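Local coordinates for protein N-acetylglucosamine-6-phosphate deacetylase (Thermotoga maritima, PDB 1O12) that probably removes the acetyl group from N-acetylglucosamine-6-phosphate as a metal-dependent hydrolase of the NagA family, with an iron ion bound at its metal site in this structure, at residues 142-154 with 168-180. Residues are numbered along the deposited sequence; the frame is centred on the assembly and turned at random.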
loop_
_atom_site.group_PDB
_atom_site.type_symbol
_atom_site.label_atom_id
_atom_site.label_comp_id
_atom_site.label_asym_id
_atom_site.label_seq_id
_atom_site.Cartn_x
_atom_site.Cartn_y
_atom_site.Cartn_z
ATOM N N LYS A 142 -1.936 27.546 18.702
ATOM C CA LYS A 142 -2.845 28.608 19.114
ATOM C C LYS A 142 -3.865 29.040 18.054
ATOM O O LYS A 142 -4.982 29.393 18.397
ATOM C CB LYS A 142 -2.062 29.830 19.637
ATOM C CG LYS A 142 -0.998 30.403 18.709
ATOM C CD LYS A 142 -0.436 31.718 19.272
ATOM C CE LYS A 142 0.728 32.263 18.425
ATOM N NZ LYS A 142 1.985 31.425 18.522
ATOM N N HIS A 143 -3.497 28.994 16.776
ATOM C CA HIS A 143 -4.412 29.404 15.700
ATOM C C HIS A 143 -5.372 28.302 15.224
ATOM O O HIS A 143 -6.419 28.595 14.663
ATOM C CB HIS A 143 -3.615 29.950 14.506
ATOM C CG HIS A 143 -2.808 31.177 14.822
ATOM N ND1 HIS A 143 -3.377 32.347 15.288
ATOM C CD2 HIS A 143 -1.486 31.440 14.668
ATOM C CE1 HIS A 143 -2.442 33.277 15.397
ATOM N NE2 HIS A 143 -1.285 32.753 15.028
ATOM N N ILE A 144 -5.007 27.042 15.462
ATOM C CA ILE A 144 -5.816 25.896 15.065
ATOM C C ILE A 144 -7.173 25.958 15.768
ATOM O O ILE A 144 -7.241 26.092 16.981
ATOM C CB ILE A 144 -5.120 24.546 15.427
ATOM C CG1 ILE A 144 -3.709 24.498 14.821
ATOM C CG2 ILE A 144 -5.968 23.365 14.908
ATOM C CD1 ILE A 144 -3.045 23.133 14.892
ATOM N N ARG A 145 -8.252 25.832 15.009
ATOM C CA ARG A 145 -9.574 25.912 15.596
ATOM C C ARG A 145 -10.549 25.311 14.601
ATOM O O ARG A 145 -10.197 25.087 13.433
ATOM C CB ARG A 145 -9.927 27.382 15.811
ATOM C CG ARG A 145 -9.828 28.167 14.500
ATOM C CD ARG A 145 -10.038 29.649 14.689
ATOM N NE ARG A 145 -9.960 30.410 13.436
ATOM C CZ ARG A 145 -8.832 30.803 12.844
ATOM N NH1 ARG A 145 -7.650 30.510 13.381
ATOM N NH2 ARG A 145 -8.886 31.504 11.716
ATOM N N PRO A 146 -11.787 25.041 15.044
ATOM C CA PRO A 146 -12.796 24.470 14.150
ATOM C C PRO A 146 -13.376 25.557 13.274
ATOM O O PRO A 146 -13.345 26.738 13.610
ATOM C CB PRO A 146 -13.835 23.909 15.110
ATOM C CG PRO A 146 -13.782 24.888 16.232
ATOM C CD PRO A 146 -12.293 25.102 16.428
ATOM N N PRO A 147 -13.887 25.173 12.116
ATOM C CA PRO A 147 -14.487 26.132 11.190
ATOM C C PRO A 147 -15.793 26.647 11.781
ATOM O O PRO A 147 -16.511 25.913 12.467
ATOM C CB PRO A 147 -14.706 25.302 9.935
ATOM C CG PRO A 147 -14.857 23.895 10.475
ATOM C CD PRO A 147 -13.789 23.837 11.515
ATOM N N SER A 148 -16.103 27.908 11.496
ATOM C CA SER A 148 -17.309 28.541 12.016
ATOM C C SER A 148 -18.028 29.215 10.872
ATOM O O SER A 148 -17.403 29.575 9.883
ATOM C CB SER A 148 -16.923 29.604 13.039
ATOM O OG SER A 148 -16.389 30.735 12.372
ATOM N N GLU A 149 -19.337 29.414 11.023
ATOM C CA GLU A 149 -20.156 30.065 9.992
ATOM C C GLU A 149 -19.629 31.477 9.730
ATOM O O GLU A 149 -19.708 31.981 8.601
ATOM C CB GLU A 149 -21.612 30.137 10.455
ATOM C CG GLU A 149 -22.628 30.364 9.362
ATOM C CD GLU A 149 -22.922 29.098 8.590
ATOM O OE1 GLU A 149 -22.989 28.027 9.241
ATOM O OE2 GLU A 149 -23.094 29.172 7.352
ATOM N N ARG A 150 -19.097 32.098 10.784
ATOM C CA ARG A 150 -18.529 33.444 10.727
ATOM C C ARG A 150 -17.258 33.477 9.876
ATOM O O ARG A 150 -17.015 34.439 9.148
ATOM C CB ARG A 150 -18.203 33.925 12.145
ATOM C CG ARG A 150 -17.449 35.266 12.258
ATOM C CD ARG A 150 -17.118 35.560 13.739
ATOM N NE ARG A 150 -18.304 35.359 14.587
ATOM C CZ ARG A 150 -18.344 35.467 15.923
ATOM N NH1 ARG A 150 -17.249 35.783 16.619
ATOM N NH2 ARG A 150 -19.494 35.262 16.571
ATOM N N GLU A 151 -16.428 32.441 9.965
ATOM C CA GLU A 151 -15.215 32.439 9.158
ATOM C C GLU A 151 -15.490 31.929 7.747
ATOM O O GLU A 151 -14.927 32.426 6.777
ATOM C CB GLU A 151 -14.117 31.602 9.823
ATOM C CG GLU A 151 -13.517 32.273 11.032
ATOM C CD GLU A 151 -12.455 31.427 11.706
ATOM O OE1 GLU A 151 -11.354 31.264 11.123
ATOM O OE2 GLU A 151 -12.734 30.914 12.817
ATOM N N LEU A 152 -16.370 30.952 7.630
ATOM C CA LEU A 152 -16.666 30.421 6.330
ATOM C C LEU A 152 -16.972 31.563 5.359
ATOM O O LEU A 152 -16.654 31.482 4.168
ATOM C CB LEU A 152 -17.861 29.491 6.416
ATOM C CG LEU A 152 -18.034 28.656 5.149
ATOM C CD1 LEU A 152 -16.958 27.534 5.162
ATOM C CD2 LEU A 152 -19.457 28.063 5.068
ATOM N N SER A 153 -17.565 32.639 5.873
ATOM C CA SER A 153 -17.933 33.777 5.029
ATOM C C SER A 153 -16.769 34.617 4.505
ATOM O O SER A 153 -16.958 35.448 3.630
ATOM C CB SER A 153 -18.920 34.702 5.769
ATOM O OG SER A 153 -18.252 35.614 6.631
ATOM N N GLU A 154 -15.576 34.426 5.045
ATOM C CA GLU A 154 -14.428 35.182 4.570
ATOM C C GLU A 154 -13.580 34.378 3.571
ATOM O O GLU A 154 -12.624 34.902 3.010
ATOM C CB GLU A 154 -13.544 35.605 5.742
ATOM C CG GLU A 154 -14.206 36.529 6.739
ATOM C CD GLU A 154 -14.654 37.826 6.114
ATOM O OE1 GLU A 154 -15.754 38.278 6.465
ATOM O OE2 GLU A 154 -13.910 38.406 5.285
ATOM N N ILE A 168 -12.383 17.050 12.578
ATOM C CA ILE A 168 -12.518 18.265 13.356
ATOM C C ILE A 168 -13.983 18.688 13.439
ATOM O O ILE A 168 -14.811 18.324 12.601
ATOM C CB ILE A 168 -11.618 19.405 12.767
ATOM C CG1 ILE A 168 -11.267 20.407 13.859
ATOM C CG2 ILE A 168 -12.328 20.126 11.630
ATOM C CD1 ILE A 168 -10.264 21.514 13.420
ATOM N N GLU A 169 -14.309 19.442 14.475
ATOM C CA GLU A 169 -15.674 19.915 14.677
ATOM C C GLU A 169 -16.107 20.832 13.542
ATOM O O GLU A 169 -15.357 21.725 13.141
ATOM C CB GLU A 169 -15.753 20.683 16.000
ATOM C CG GLU A 169 -17.154 21.132 16.400
ATOM C CD GLU A 169 -17.123 22.300 17.371
ATOM O OE1 GLU A 169 -16.252 22.293 18.282
ATOM O OE2 GLU A 169 -17.970 23.216 17.219
ATOM N N SER A 170 -17.317 20.606 13.040
ATOM C CA SER A 170 -17.900 21.411 11.960
ATOM C C SER A 170 -17.158 21.315 10.638
ATOM O O SER A 170 -17.290 22.176 9.767
ATOM C CB SER A 170 -18.000 22.884 12.380
ATOM O OG SER A 170 -18.978 23.052 13.387
ATOM N N SER A 171 -16.387 20.254 10.480
ATOM C CA SER A 171 -15.639 20.074 9.257
ATOM C C SER A 171 -16.583 20.074 8.051
ATOM O O SER A 171 -16.186 20.451 6.952
ATOM C CB SER A 171 -14.868 18.760 9.321
ATOM O OG SER A 171 -15.756 17.664 9.348
ATOM N N GLU A 172 -17.833 19.665 8.266
ATOM C CA GLU A 172 -18.841 19.596 7.196
ATOM C C GLU A 172 -19.144 20.928 6.497
ATOM O O GLU A 172 -19.426 20.942 5.305
ATOM C CB GLU A 172 -20.156 18.997 7.726
ATOM C CG GLU A 172 -20.022 18.247 9.052
ATOM C CD GLU A 172 -20.156 19.171 10.272
ATOM O OE1 GLU A 172 -19.413 18.970 11.266
ATOM O OE2 GLU A 172 -21.013 20.090 10.234
ATOM N N LEU A 173 -19.097 22.036 7.229
ATOM C CA LEU A 173 -19.358 23.337 6.627
ATOM C C LEU A 173 -18.405 23.604 5.456
ATOM O O LEU A 173 -18.784 24.229 4.466
ATOM C CB LEU A 173 -19.192 24.462 7.666
ATOM C CG LEU A 173 -20.023 24.457 8.967
ATOM C CD1 LEU A 173 -19.844 25.807 9.698
ATOM C CD2 LEU A 173 -21.490 24.224 8.650
ATOM N N LEU A 174 -17.175 23.121 5.568
ATOM C CA LEU A 174 -16.181 23.343 4.528
ATOM C C LEU A 174 -16.668 22.860 3.169
ATOM O O LEU A 174 -16.249 23.372 2.144
ATOM C CB LEU A 174 -14.852 22.669 4.899
ATOM C CG LEU A 174 -14.261 23.073 6.247
ATOM C CD1 LEU A 174 -12.998 22.262 6.479
ATOM C CD2 LEU A 174 -13.978 24.587 6.313
ATOM N N LEU A 175 -17.569 21.885 3.156
ATOM C CA LEU A 175 -18.081 21.397 1.886
ATOM C C LEU A 175 -18.778 22.492 1.108
ATOM O O LEU A 175 -18.971 22.385 -0.106
ATOM C CB LEU A 175 -19.055 20.264 2.107
ATOM C CG LEU A 175 -18.369 19.047 2.680
ATOM C CD1 LEU A 175 -19.416 18.068 3.172
ATOM C CD2 LEU A 175 -17.489 18.446 1.603
ATOM N N ARG A 176 -19.171 23.552 1.786
ATOM C CA ARG A 176 -19.841 24.584 1.048
ATOM C C ARG A 176 -18.896 25.401 0.213
ATOM O O ARG A 176 -19.338 26.198 -0.607
ATOM C CB ARG A 176 -20.630 25.458 1.995
ATOM C CG ARG A 176 -21.874 24.738 2.459
ATOM C CD ARG A 176 -22.463 25.413 3.641
ATOM N NE ARG A 176 -22.696 26.819 3.336
ATOM C CZ ARG A 176 -22.897 27.727 4.273
ATOM N NH1 ARG A 176 -22.892 27.356 5.548
ATOM N NH2 ARG A 176 -23.081 28.995 3.937
ATOM N N LEU A 177 -17.594 25.173 0.391
ATOM C CA LEU A 177 -16.575 25.926 -0.335
ATOM C C LEU A 177 -16.325 25.449 -1.740
ATOM O O LEU A 177 -15.941 26.242 -2.595
ATOM C CB LEU A 177 -15.247 25.905 0.412
ATOM C CG LEU A 177 -15.297 26.541 1.804
ATOM C CD1 LEU A 177 -13.899 26.478 2.445
ATOM C CD2 LEU A 177 -15.776 27.971 1.681
ATOM N N VAL A 178 -16.548 24.164 -1.989
ATOM C CA VAL A 178 -16.292 23.632 -3.313
ATOM C C VAL A 178 -17.026 24.381 -4.417
ATOM O O VAL A 178 -16.490 24.546 -5.519
ATOM C CB VAL A 178 -16.621 22.135 -3.376
ATOM C CG1 VAL A 178 -16.383 21.583 -4.795
ATOM C CG2 VAL A 178 -15.735 21.392 -2.377
ATOM N N LYS A 179 -18.232 24.856 -4.132
ATOM C CA LYS A 179 -18.999 25.583 -5.147
ATOM C C LYS A 179 -18.361 26.941 -5.413
ATOM O O LYS A 179 -18.756 27.629 -6.340
ATOM C CB LYS A 179 -20.471 25.771 -4.713
ATOM C CG LYS A 179 -20.645 26.726 -3.524
ATOM C CD LYS A 179 -22.027 26.666 -2.835
ATOM C CE LYS A 179 -22.031 27.581 -1.569
ATOM N NZ LYS A 179 -23.257 27.483 -0.677
ATOM N N ARG A 180 -17.365 27.319 -4.609
ATOM C CA ARG A 180 -16.681 28.602 -4.781
ATOM C C ARG A 180 -15.352 28.467 -5.534
ATOM O O ARG A 180 -14.494 29.372 -5.486
ATOM C CB ARG A 180 -16.437 29.259 -3.426
ATOM C CG ARG A 180 -17.669 29.335 -2.584
ATOM C CD ARG A 180 -17.388 29.968 -1.241
ATOM N NE ARG A 180 -18.502 29.697 -0.347
ATOM C CZ ARG A 180 -18.631 30.205 0.870
ATOM N NH1 ARG A 180 -17.708 31.027 1.354
ATOM N NH2 ARG A 180 -19.692 29.887 1.594
#
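Leu152 fills one end of this contact, against Leu177, Arg176 and Arg180. Its CD1 meets Leu177 CD2 at 3.7 Å as the two side chains run past each other in opposite directions, and Leu152 CD2 lies over the centre of the Arg176 guanidinium, 3.5 Å above its plane. CG of Leu152 is anti to its backbone N (chi1 -167°), and this sends both methyls across to 168-180. At its edge Arg176 makes a salt bridge: NH1 gives a nearly straight bond (172°) to Glu149 OE2 at 2.6 Å, on the syn side of a carboxylate almost coplanar with the guanidinium. Glu149 gets there by bending at chi2 (78°). With an alanine in place of Arg176, Glu149 would probably lose its salt-bridge mate and Leu152 CD2 the flat surface beneath it. Four residues on, Arg180 NH1 donates to Leu152 O at 3.0 Å, from a position tilted off the carbonyl plane, and also bonds Ile155 O. Both segments belong to the TIM-barrel region of this amidohydrolase: 168-180 leads from strand 159-164 to strand 183-186, while the connection between strands 121-127 and 159-164 contains residues 142-154. At the other end Pro147 presses its ring on the type II turn Ile168 to Ser171. Its CG lies 3.1 Å from Ser170 O, and CB meets Leu174 CD2 at 3.8 Å; Pro146 CB rests against Glu169 CB. Behind this face, Ser148 N-caps helix 149-152, its OG accepting from Glu151 N. Arg145 holds the buried Glu151 side-on through NE and NH2, tying the loop to the helix; Tyr130 OH is a further partner of Glu151 OE1, and Arg145 NH1 also reaches Thr97 O.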